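Long-range contacts in hypothetical protein PH0226 (Pyrococcus horikoshii, PDB 1VE3), which binds S-adenosylmethionine and is probably a methyltransferase, although the substrate it would methylate is not known: residues 33-38 and 208-213; 141-146 and 217-222; 173-178 and 190-195. All coordinates share one frame; numbering follows the deposited sequence.

Contact 1. Residues 33-38 and 208-213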
loop_
_atom_site.group_PDB
_atom_site.type_symbol
_atom_site.label_atom_id
_atom_site.label_comp_id
_atom_site.label_asym_id
_atom_site.label_seq_id
_atom_site.Cartn_x
_atom_site.Cartn_y
_atom_site.Cartn_z
HETATM N N MSE A 33 -10.990 11.846 -7.057
HETATM C CA MSE A 33 -12.137 12.550 -6.509
HETATM C C MSE A 33 -12.149 14.008 -6.937
HETATM O O MSE A 33 -13.193 14.655 -6.942
HETATM C CB MSE A 33 -12.145 12.433 -4.986
HETATM C CG MSE A 33 -12.366 11.004 -4.519
HETATM SE SE MSE A 33 -13.761 10.124 -5.558
HETATM C CE MSE A 33 -12.659 9.045 -6.713
ATOM N N LYS A 34 -10.983 14.517 -7.312
ATOM C CA LYS A 34 -10.865 15.897 -7.747
ATOM C C LYS A 34 -11.552 16.089 -9.094
ATOM O O LYS A 34 -11.898 17.210 -9.466
ATOM C CB LYS A 34 -9.388 16.285 -7.857
ATOM C CG LYS A 34 -9.131 17.706 -8.332
ATOM C CD LYS A 34 -7.646 18.028 -8.259
ATOM C CE LYS A 34 -7.349 19.428 -8.757
ATOM N NZ LYS A 34 -5.908 19.783 -8.589
ATOM N N TYR A 35 -11.762 14.992 -9.815
ATOM C CA TYR A 35 -12.391 15.065 -11.127
ATOM C C TYR A 35 -13.619 14.174 -11.265
ATOM O O TYR A 35 -14.173 14.031 -12.352
ATOM C CB TYR A 35 -11.363 14.716 -12.204
ATOM C CG TYR A 35 -10.181 15.659 -12.231
ATOM C CD1 TYR A 35 -10.349 17.003 -12.551
ATOM C CD2 TYR A 35 -8.898 15.210 -11.933
ATOM C CE1 TYR A 35 -9.267 17.878 -12.575
ATOM C CE2 TYR A 35 -7.810 16.076 -11.954
ATOM C CZ TYR A 35 -8.002 17.408 -12.277
ATOM O OH TYR A 35 -6.927 18.267 -12.306
HETATM N N MSE A 36 -14.043 13.577 -10.159
HETATM C CA MSE A 36 -15.212 12.707 -10.175
HETATM C C MSE A 36 -16.191 13.133 -9.092
HETATM O O MSE A 36 -16.710 12.306 -8.339
HETATM C CB MSE A 36 -14.793 11.250 -9.963
HETATM C CG MSE A 36 -13.946 10.679 -11.095
HETATM SE SE MSE A 36 -13.370 8.847 -10.796
HETATM C CE MSE A 36 -15.002 7.925 -11.232
ATOM N N LYS A 37 -16.434 14.436 -9.015
ATOM C CA LYS A 37 -17.347 14.981 -8.022
ATOM C C LYS A 37 -18.764 14.463 -8.239
ATOM O O LYS A 37 -19.426 14.045 -7.290
ATOM C CB LYS A 37 -17.313 16.509 -8.067
ATOM C CG LYS A 37 -15.976 17.099 -7.629
ATOM C CD LYS A 37 -15.992 18.620 -7.682
ATOM C CE LYS A 37 -14.732 19.220 -7.070
ATOM N NZ LYS A 37 -13.483 18.784 -7.760
ATOM N N LYS A 38 -19.228 14.476 -9.485
ATOM C CA LYS A 38 -20.569 13.983 -9.785
ATOM C C LYS A 38 -20.570 12.464 -9.925
ATOM O O LYS A 38 -19.858 11.909 -10.764
ATOM C CB LYS A 38 -21.101 14.608 -11.076
ATOM C CG LYS A 38 -22.525 14.183 -11.413
ATOM C CD LYS A 38 -23.084 14.949 -12.601
ATOM C CE LYS A 38 -24.585 14.712 -12.746
ATOM N NZ LYS A 38 -25.201 15.493 -13.860
ATOM N N THR A 208 -10.461 15.531 -26.087
ATOM C CA THR A 208 -9.876 16.830 -25.817
ATOM C C THR A 208 -9.533 16.681 -24.334
ATOM O O THR A 208 -10.280 16.043 -23.587
ATOM C CB THR A 208 -10.897 17.965 -26.012
ATOM O OG1 THR A 208 -12.044 17.761 -25.162
ATOM C CG2 THR A 208 -11.367 17.987 -27.452
ATOM N N LYS A 209 -8.404 17.219 -23.891
ATOM C CA LYS A 209 -8.085 17.046 -22.480
ATOM C C LYS A 209 -8.647 18.112 -21.555
ATOM O O LYS A 209 -8.517 19.320 -21.790
ATOM C CB LYS A 209 -6.571 16.912 -22.262
ATOM C CG LYS A 209 -5.754 18.125 -22.572
ATOM C CD LYS A 209 -4.395 18.039 -21.878
ATOM C CE LYS A 209 -3.632 16.776 -22.262
ATOM N NZ LYS A 209 -2.244 16.775 -21.712
ATOM N N GLU A 210 -9.298 17.623 -20.505
ATOM C CA GLU A 210 -9.907 18.456 -19.475
ATOM C C GLU A 210 -8.837 18.912 -18.480
ATOM O O GLU A 210 -8.729 20.095 -18.179
ATOM C CB GLU A 210 -10.995 17.664 -18.732
ATOM C CG GLU A 210 -11.795 18.475 -17.716
ATOM C CD GLU A 210 -12.880 17.655 -17.027
ATOM O OE1 GLU A 210 -13.610 16.929 -17.726
ATOM O OE2 GLU A 210 -13.012 17.740 -15.786
ATOM N N ALA A 211 -8.041 17.966 -17.981
ATOM C CA ALA A 211 -6.993 18.279 -17.015
ATOM C C ALA A 211 -5.861 17.254 -17.063
ATOM O O ALA A 211 -5.972 16.223 -17.726
ATOM C CB ALA A 211 -7.584 18.326 -15.615
ATOM N N GLU A 212 -4.777 17.541 -16.345
ATOM C CA GLU A 212 -3.634 16.642 -16.302
ATOM C C GLU A 212 -2.826 16.861 -15.030
ATOM O O GLU A 212 -2.470 17.990 -14.699
ATOM C CB GLU A 212 -2.751 16.865 -17.525
ATOM C CG GLU A 212 -1.711 15.787 -17.731
ATOM C CD GLU A 212 -1.252 15.708 -19.172
ATOM O OE1 GLU A 212 -0.534 16.624 -19.630
ATOM O OE2 GLU A 212 -1.626 14.727 -19.851
ATOM N N GLU A 213 -2.551 15.774 -14.314
ATOM C CA GLU A 213 -1.792 15.840 -13.072
ATOM C C GLU A 213 -0.515 15.019 -13.202
ATOM O O GLU A 213 -0.558 13.861 -13.625
ATOM C CB GLU A 213 -2.611 15.266 -11.915
ATOM C CG GLU A 213 -3.977 15.899 -11.669
ATOM C CD GLU A 213 -3.917 17.173 -10.833
ATOM O OE1 GLU A 213 -2.926 17.368 -10.095
ATOM O OE2 GLU A 213 -4.878 17.966 -10.903
#
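Y35 brings the phenol end of its ring obliquely against the methyl of A211, with ring atom CZ 3.5 Å from A211 CB. Alanine suits this place because its single methyl lets the ring come down close to the strand backbone. The Y35 hydroxyl then reaches E213, and OH lies a short 2.5 Å from OE2, hydrogen-bonded to the anti lone pair of that oxygen. Ring and carboxylate planes are turned 46° against each other. K34 takes the same oxygen from the syn side: its NZ stands 3.1 Å from E213 OE2, 25° out of the carboxylate plane, in a salt bridge. One oxygen thus accepts both donors, a sharing likely to keep E213 charged. The two neighbours also support each other, since K34 CG sits 4.0 Å above the centre of the Y35 ring, while the rest of the lysine chain runs out extended to E213. E213 bends to meet them, its CD turned aside at chi2 (-83°).

The strand is 207-215, the outermost strand at one end of the mixed seven-stranded sheet of the Rossmann-like methyltransferase fold, and the partner is the C-terminal end of helix 19-34 with the residues just after it. A classic beta bulge lies in the strand, where E210 and A211 both face V223 of the adjacent strand. Both residues consequently send their side chains toward residues 33-38. E210 directs its carboxylate elsewhere, to N225 and K137, and K137 also bonds the carbonyl of Y35. On the strand's other side K209 NZ pairs with E212 OE1 at 2.7 Å.

Contact 2. Residues 141-146 and 217-222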
loop_
_atom_site.group_PDB
_atom_site.type_symbol
_atom_site.label_atom_id
_atom_site.label_comp_id
_atom_site.label_asym_id
_atom_site.label_seq_id
_atom_site.Cartn_x
_atom_site.Cartn_y
_atom_site.Cartn_z
ATOM N N TYR A 141 -4.358 6.727 -16.093
ATOM C CA TYR A 141 -3.106 6.944 -15.395
ATOM C C TYR A 141 -2.105 6.017 -16.048
ATOM O O TYR A 141 -2.365 4.822 -16.210
ATOM C CB TYR A 141 -3.243 6.595 -13.912
ATOM C CG TYR A 141 -1.917 6.580 -13.184
ATOM C CD1 TYR A 141 -1.287 7.768 -12.806
ATOM C CD2 TYR A 141 -1.282 5.378 -12.894
ATOM C CE1 TYR A 141 -0.053 7.746 -12.155
ATOM C CE2 TYR A 141 -0.054 5.347 -12.246
ATOM C CZ TYR A 141 0.556 6.528 -11.879
ATOM O OH TYR A 141 1.784 6.480 -11.253
ATOM N N PHE A 142 -0.969 6.568 -16.449
ATOM C CA PHE A 142 0.047 5.756 -17.095
ATOM C C PHE A 142 1.423 6.280 -16.763
ATOM O O PHE A 142 1.582 7.400 -16.265
ATOM C CB PHE A 142 -0.141 5.741 -18.623
ATOM C CG PHE A 142 0.088 7.077 -19.284
ATOM C CD1 PHE A 142 -0.873 8.085 -19.210
ATOM C CD2 PHE A 142 1.276 7.336 -19.957
ATOM C CE1 PHE A 142 -0.651 9.335 -19.796
ATOM C CE2 PHE A 142 1.508 8.579 -20.543
ATOM C CZ PHE A 142 0.543 9.581 -20.462
ATOM N N THR A 143 2.421 5.461 -17.051
ATOM C CA THR A 143 3.793 5.830 -16.786
ATOM C C THR A 143 4.525 5.983 -18.108
ATOM O O THR A 143 4.392 5.145 -18.999
ATOM C CB THR A 143 4.480 4.752 -15.918
ATOM O OG1 THR A 143 3.793 4.667 -14.664
ATOM C CG2 THR A 143 5.945 5.094 -15.668
ATOM N N ASP A 144 5.274 7.073 -18.240
ATOM C CA ASP A 144 6.044 7.308 -19.447
ATOM C C ASP A 144 7.234 6.358 -19.338
ATOM O O ASP A 144 8.304 6.725 -18.840
ATOM C CB ASP A 144 6.525 8.760 -19.500
ATOM C CG ASP A 144 7.223 9.098 -20.810
ATOM O OD1 ASP A 144 8.041 8.279 -21.278
ATOM O OD2 ASP A 144 6.967 10.191 -21.364
ATOM N N LEU A 145 7.027 5.125 -19.785
ATOM C CA LEU A 145 8.166 4.251 -19.555
ATOM C C LEU A 145 9.278 4.535 -20.559
ATOM O O LEU A 145 10.440 4.218 -20.343
ATOM C CB LEU A 145 7.693 2.804 -19.696
ATOM C CG LEU A 145 8.736 1.796 -19.210
ATOM C CD1 LEU A 145 9.983 2.476 -18.640
ATOM C CD2 LEU A 145 8.208 0.879 -18.107
ATOM N N ARG A 146 9.041 5.298 -21.618
ATOM C CA ARG A 146 10.130 5.733 -22.482
ATOM C C ARG A 146 11.118 6.644 -21.757
ATOM O O ARG A 146 12.325 6.532 -21.947
ATOM C CB ARG A 146 9.569 6.434 -23.721
ATOM C CG ARG A 146 10.619 6.789 -24.760
ATOM C CD ARG A 146 9.979 6.902 -26.124
ATOM N NE ARG A 146 9.318 5.652 -26.491
ATOM C CZ ARG A 146 8.534 5.502 -27.556
ATOM N NH1 ARG A 146 8.311 6.529 -28.366
ATOM N NH2 ARG A 146 7.966 4.328 -27.804
ATOM N N ASN A 217 7.871 11.005 -10.639
ATOM C CA ASN A 217 8.848 11.557 -11.566
ATOM C C ASN A 217 8.435 11.499 -13.026
ATOM O O ASN A 217 8.808 12.373 -13.808
ATOM C CB ASN A 217 10.194 10.862 -11.379
ATOM C CG ASN A 217 10.922 11.333 -10.135
ATOM O OD1 ASN A 217 11.895 10.714 -9.700
ATOM N ND2 ASN A 217 10.462 12.440 -9.560
ATOM N N TYR A 218 7.662 10.486 -13.403
ATOM C CA TYR A 218 7.237 10.382 -14.792
ATOM C C TYR A 218 5.890 9.724 -15.048
ATOM O O TYR A 218 5.704 9.065 -16.065
ATOM C CB TYR A 218 8.326 9.685 -15.611
ATOM C CG TYR A 218 9.257 10.657 -16.307
ATOM C CD1 TYR A 218 10.616 10.373 -16.452
ATOM C CD2 TYR A 218 8.774 11.860 -16.833
ATOM C CE1 TYR A 218 11.475 11.266 -17.104
ATOM C CE2 TYR A 218 9.618 12.754 -17.486
ATOM C CZ TYR A 218 10.967 12.453 -17.618
ATOM O OH TYR A 218 11.804 13.334 -18.267
ATOM N N SER A 219 4.946 9.914 -14.136
ATOM C CA SER A 219 3.616 9.343 -14.304
ATOM C C SER A 219 2.586 10.451 -14.444
ATOM O O SER A 219 2.779 11.563 -13.938
ATOM C CB SER A 219 3.274 8.434 -13.123
ATOM O OG SER A 219 4.085 7.278 -13.154
ATOM N N TYR A 220 1.491 10.149 -15.135
ATOM C CA TYR A 220 0.449 11.146 -15.374
ATOM C C TYR A 220 -0.975 10.665 -15.226
ATOM O O TYR A 220 -1.316 9.551 -15.628
ATOM C CB TYR A 220 0.587 11.711 -16.785
ATOM C CG TYR A 220 1.924 12.331 -17.052
ATOM C CD1 TYR A 220 2.171 13.668 -16.743
ATOM C CD2 TYR A 220 2.964 11.565 -17.560
ATOM C CE1 TYR A 220 3.425 14.219 -16.934
ATOM C CE2 TYR A 220 4.216 12.101 -17.750
ATOM C CZ TYR A 220 4.444 13.427 -17.436
ATOM O OH TYR A 220 5.701 13.946 -17.617
ATOM N N LEU A 221 -1.811 11.517 -14.641
ATOM C CA LEU A 221 -3.228 11.238 -14.499
ATOM C C LEU A 221 -3.842 12.239 -15.460
ATOM O O LEU A 221 -3.682 13.443 -15.278
ATOM C CB LEU A 221 -3.730 11.529 -13.088
ATOM C CG LEU A 221 -5.238 11.327 -12.976
ATOM C CD1 LEU A 221 -5.544 9.845 -12.889
ATOM C CD2 LEU A 221 -5.768 12.053 -11.760
ATOM N N THR A 222 -4.524 11.748 -16.490
ATOM C CA THR A 222 -5.133 12.639 -17.473
ATOM C C THR A 222 -6.650 12.516 -17.529
ATOM O O THR A 222 -7.192 11.417 -17.465
ATOM C CB THR A 222 -4.581 12.368 -18.884
ATOM O OG1 THR A 222 -3.155 12.508 -18.874
ATOM C CG2 THR A 222 -5.170 13.363 -19.873
HETATM O O HOH W 1 7.238 12.491 -19.581
#
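The Y141 ring reaches across to S219, its hydroxyl OH coming within 3.1 Å of S219 CB. S219 OG sits between two hydroxyls: 3.0 Å away is T143 OG1, in a hydrogen bond either partner could donate, and a weak, unsettled bond leads to Y141 OH. Serine's short side chain leaves space for the tyrosine. With CG anti to the backbone N (chi1 170°), the ring passes Y220 O, 3.3 Å from Y141 CD1, on its way to S219. Y141 CB meets L221 CD1 at 4.1 Å. An alanine in place of Y141 would probably open a gap beside S219 CB and take from the S219 hydroxyl a weak possible partner, leaving it T143 OG1. F142 and Y220 fill the opposite face, their rings oblique at 36° and F142 CE1 4.0 Å from Y220 CB.

Behind them F142 and Y220 exchange two backbone hydrogen bonds of an antiparallel strand pair. It joins 136-143 to 219-226, the reversed strand that gives methyltransferases of this class their departure from the plain Rossmann sheet. D144 N donates to Y218 O at 3.0 Å. D144 is the N-cap of the next helix: OD1 receives E147 N, whereas OD2 accepts from K196 N and from a water 2.9 Å away that also bonds Y220 OH. Farther out, K196 makes a cation-pi contact with Y220.

Contact 3. Residues 173-178 and 190-195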
loop_
_atom_site.group_PDB
_atom_site.type_symbol
_atom_site.label_atom_id
_atom_site.label_comp_id
_atom_site.label_asym_id
_atom_site.label_seq_id
_atom_site.Cartn_x
_atom_site.Cartn_y
_atom_site.Cartn_z
ATOM N N GLU A 173 10.815 -0.971 -32.290
ATOM C CA GLU A 173 9.617 -1.781 -32.101
ATOM C C GLU A 173 8.757 -1.199 -30.979
ATOM O O GLU A 173 7.581 -1.550 -30.834
ATOM C CB GLU A 173 10.034 -3.212 -31.743
ATOM C CG GLU A 173 8.943 -4.259 -31.870
ATOM C CD GLU A 173 9.474 -5.673 -31.688
ATOM O OE1 GLU A 173 9.836 -6.042 -30.548
ATOM O OE2 GLU A 173 9.540 -6.411 -32.694
ATOM N N ARG A 174 9.351 -0.312 -30.184
ATOM C CA ARG A 174 8.647 0.318 -29.075
ATOM C C ARG A 174 8.317 -0.703 -27.980
ATOM O O ARG A 174 7.222 -0.691 -27.416
ATOM C CB ARG A 174 7.354 0.965 -29.578
ATOM C CG ARG A 174 7.540 1.934 -30.731
ATOM C CD ARG A 174 6.189 2.419 -31.230
ATOM N NE ARG A 174 5.453 3.121 -30.183
ATOM C CZ ARG A 174 5.557 4.424 -29.933
ATOM N NH1 ARG A 174 6.363 5.187 -30.661
ATOM N NH2 ARG A 174 4.859 4.963 -28.944
ATOM N N THR A 175 9.258 -1.595 -27.694
ATOM C CA THR A 175 9.058 -2.606 -26.659
ATOM C C THR A 175 10.341 -2.771 -25.867
ATOM O O THR A 175 11.393 -2.271 -26.262
ATOM C CB THR A 175 8.694 -3.991 -27.246
ATOM O OG1 THR A 175 9.821 -4.515 -27.959
ATOM C CG2 THR A 175 7.495 -3.889 -28.191
ATOM N N VAL A 176 10.256 -3.486 -24.752
ATOM C CA VAL A 176 11.428 -3.708 -23.919
ATOM C C VAL A 176 11.279 -4.985 -23.105
ATOM O O VAL A 176 10.182 -5.329 -22.652
ATOM C CB VAL A 176 11.660 -2.523 -22.949
ATOM C CG1 VAL A 176 10.518 -2.432 -21.958
ATOM C CG2 VAL A 176 12.979 -2.696 -22.218
ATOM N N VAL A 177 12.396 -5.684 -22.935
ATOM C CA VAL A 177 12.435 -6.914 -22.165
ATOM C C VAL A 177 13.144 -6.632 -20.851
ATOM O O VAL A 177 14.274 -6.146 -20.844
ATOM C CB VAL A 177 13.219 -8.020 -22.903
ATOM C CG1 VAL A 177 13.234 -9.288 -22.067
ATOM C CG2 VAL A 177 12.596 -8.286 -24.259
ATOM N N ILE A 178 12.468 -6.913 -19.744
ATOM C CA ILE A 178 13.053 -6.717 -18.424
ATOM C C ILE A 178 13.156 -8.077 -17.747
ATOM O O ILE A 178 12.170 -8.803 -17.640
ATOM C CB ILE A 178 12.190 -5.790 -17.536
ATOM C CG1 ILE A 178 12.188 -4.373 -18.107
ATOM C CG2 ILE A 178 12.737 -5.779 -16.108
ATOM C CD1 ILE A 178 11.345 -3.403 -17.310
ATOM N N ARG A 190 8.079 -8.822 -21.606
ATOM C CA ARG A 190 8.202 -7.810 -22.649
ATOM C C ARG A 190 7.043 -6.827 -22.484
ATOM O O ARG A 190 5.884 -7.224 -22.439
ATOM C CB ARG A 190 8.167 -8.448 -24.046
ATOM C CG ARG A 190 8.065 -7.422 -25.173
ATOM C CD ARG A 190 8.289 -8.025 -26.557
ATOM N NE ARG A 190 9.705 -8.232 -26.834
ATOM C CZ ARG A 190 10.332 -9.398 -26.738
ATOM N NH1 ARG A 190 11.630 -9.467 -27.009
ATOM N NH2 ARG A 190 9.663 -10.496 -26.390
ATOM N N PHE A 191 7.368 -5.545 -22.374
ATOM C CA PHE A 191 6.361 -4.501 -22.204
ATOM C C PHE A 191 6.317 -3.603 -23.429
ATOM O O PHE A 191 7.348 -3.373 -24.057
ATOM C CB PHE A 191 6.712 -3.589 -21.021
ATOM C CG PHE A 191 6.724 -4.267 -19.685
ATOM C CD1 PHE A 191 5.537 -4.588 -19.041
ATOM C CD2 PHE A 191 7.930 -4.550 -19.053
ATOM C CE1 PHE A 191 5.551 -5.181 -17.776
ATOM C CE2 PHE A 191 7.956 -5.145 -17.790
ATOM C CZ PHE A 191 6.765 -5.460 -17.150
ATOM N N ASN A 192 5.133 -3.091 -23.761
ATOM C CA ASN A 192 5.017 -2.137 -24.863
ATOM C C ASN A 192 5.484 -0.846 -24.201
ATOM O O ASN A 192 5.035 -0.523 -23.100
ATOM C CB ASN A 192 3.566 -1.982 -25.323
ATOM C CG ASN A 192 3.128 -3.086 -26.256
ATOM O OD1 ASN A 192 3.608 -3.179 -27.384
ATOM N ND2 ASN A 192 2.209 -3.927 -25.797
ATOM N N VAL A 193 6.388 -0.117 -24.849
ATOM C CA VAL A 193 6.901 1.118 -24.268
ATOM C C VAL A 193 6.177 2.354 -24.796
ATOM O O VAL A 193 6.125 2.587 -26.004
ATOM C CB VAL A 193 8.411 1.287 -24.551
ATOM C CG1 VAL A 193 8.962 2.443 -23.722
ATOM C CG2 VAL A 193 9.159 -0.010 -24.247
ATOM N N TRP A 194 5.622 3.143 -23.883
ATOM C CA TRP A 194 4.913 4.364 -24.255
ATOM C C TRP A 194 5.514 5.621 -23.630
ATOM O O TRP A 194 6.013 5.596 -22.503
ATOM C CB TRP A 194 3.442 4.285 -23.841
ATOM C CG TRP A 194 2.634 3.344 -24.661
ATOM C CD1 TRP A 194 2.341 2.038 -24.375
ATOM C CD2 TRP A 194 2.007 3.633 -25.915
ATOM N NE1 TRP A 194 1.562 1.499 -25.375
ATOM C CE2 TRP A 194 1.344 2.458 -26.334
ATOM C CE3 TRP A 194 1.942 4.778 -26.728
ATOM C CZ2 TRP A 194 0.619 2.390 -27.533
ATOM C CZ3 TRP A 194 1.224 4.713 -27.925
ATOM C CH2 TRP A 194 0.570 3.523 -28.312
ATOM N N GLY A 195 5.467 6.712 -24.383
ATOM C CA GLY A 195 5.957 7.984 -23.895
ATOM C C GLY A 195 4.734 8.884 -23.858
ATOM O O GLY A 195 3.790 8.668 -24.625
HETATM O O HOH W 2 5.318 6.890 -27.522
HETATM O O HOH W 3 4.857 -1.237 -28.700
HETATM O O HOH W 4 4.232 1.219 -28.049
HETATM O O HOH W 5 11.649 -6.710 -27.178
#
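The R190 guanidinium carries V177 CG2 on one face, offset toward the rim, while T175 OG1 lies in plane at its edge. A valine methyl suits such a face, which offers no N-H to satisfy, but the packing is tight, with V177 CG2 only 3.1 Å from R190 NH1. At the edge a water lies 3.0 Å from T175 OG1, modelled doubtfully close to R190 NE. The second guanidinium, that of R174, has W194 CE3 near its plane, at its edge. R174 NH2 stands 3.7 Å from W194 CE3, and the planes are 68° apart; with R174 CZ 5.2 Å from the centroid of the W194 six-membered ring, any cation-pi attraction is weak at most. A water above one face of the indole, toward the rim, bonds both R174 NE and V193 O. The F191 ring meets I178 CD1 obliquely through CE2, 3.8 Å away, and the ring of Y6 packs edge-to-face with that of F191.

The strands between are a beta hairpin, 175-179 with 188-192. V176 and F191 form its hydrogen-bonded pair, exchanging two backbone bonds, with the non-hydrogen-bonded pairs T175-N192 and V177-R190 on either side. Strand 166-170 adds a third antiparallel strand beyond 175-179, and the small sheet stands as an insertion between strands 136-143 and 207-215 of the methyltransferase core.

Past the strand ends, V193 N still donates to R174 O, from 42° above the carbonyl plane. V193 CG2 comes within 3.6 Å of V176 CG1, two branched side chains crossing at about a right angle, with V193 CG2 also against T175 C (3.4 Å). The polar ends of the outgoing segment are tied elsewhere: N192 ND2 bonds V114 O and W194 NE1 bonds F116 O.

In the fold
Contacts 1 and 2 belong to one sheet, with centres about 16 Å apart: strands 207-215 and 219-226 are neighbours, joined by probable hydrogen bonds from E213 N to L221 O (2.8 Å) and between E212 OE2 and T222 OG1 (2.9 Å). Contact 3 lies about 14 Å from contact 2, centre to centre, and meets it where R146 N probably bonds W194 O at 3.2 Å, tying the hairpin to the helix after strand 136-143. Contacts 1 and 3 stay about 9 Å apart at their nearest atoms. Bound S-adenosylmethionine comes about 7 Å from the side chain of Y141 and about 8 Å from that of F191, whereas contact 1 lies at the surface, away from the pocket.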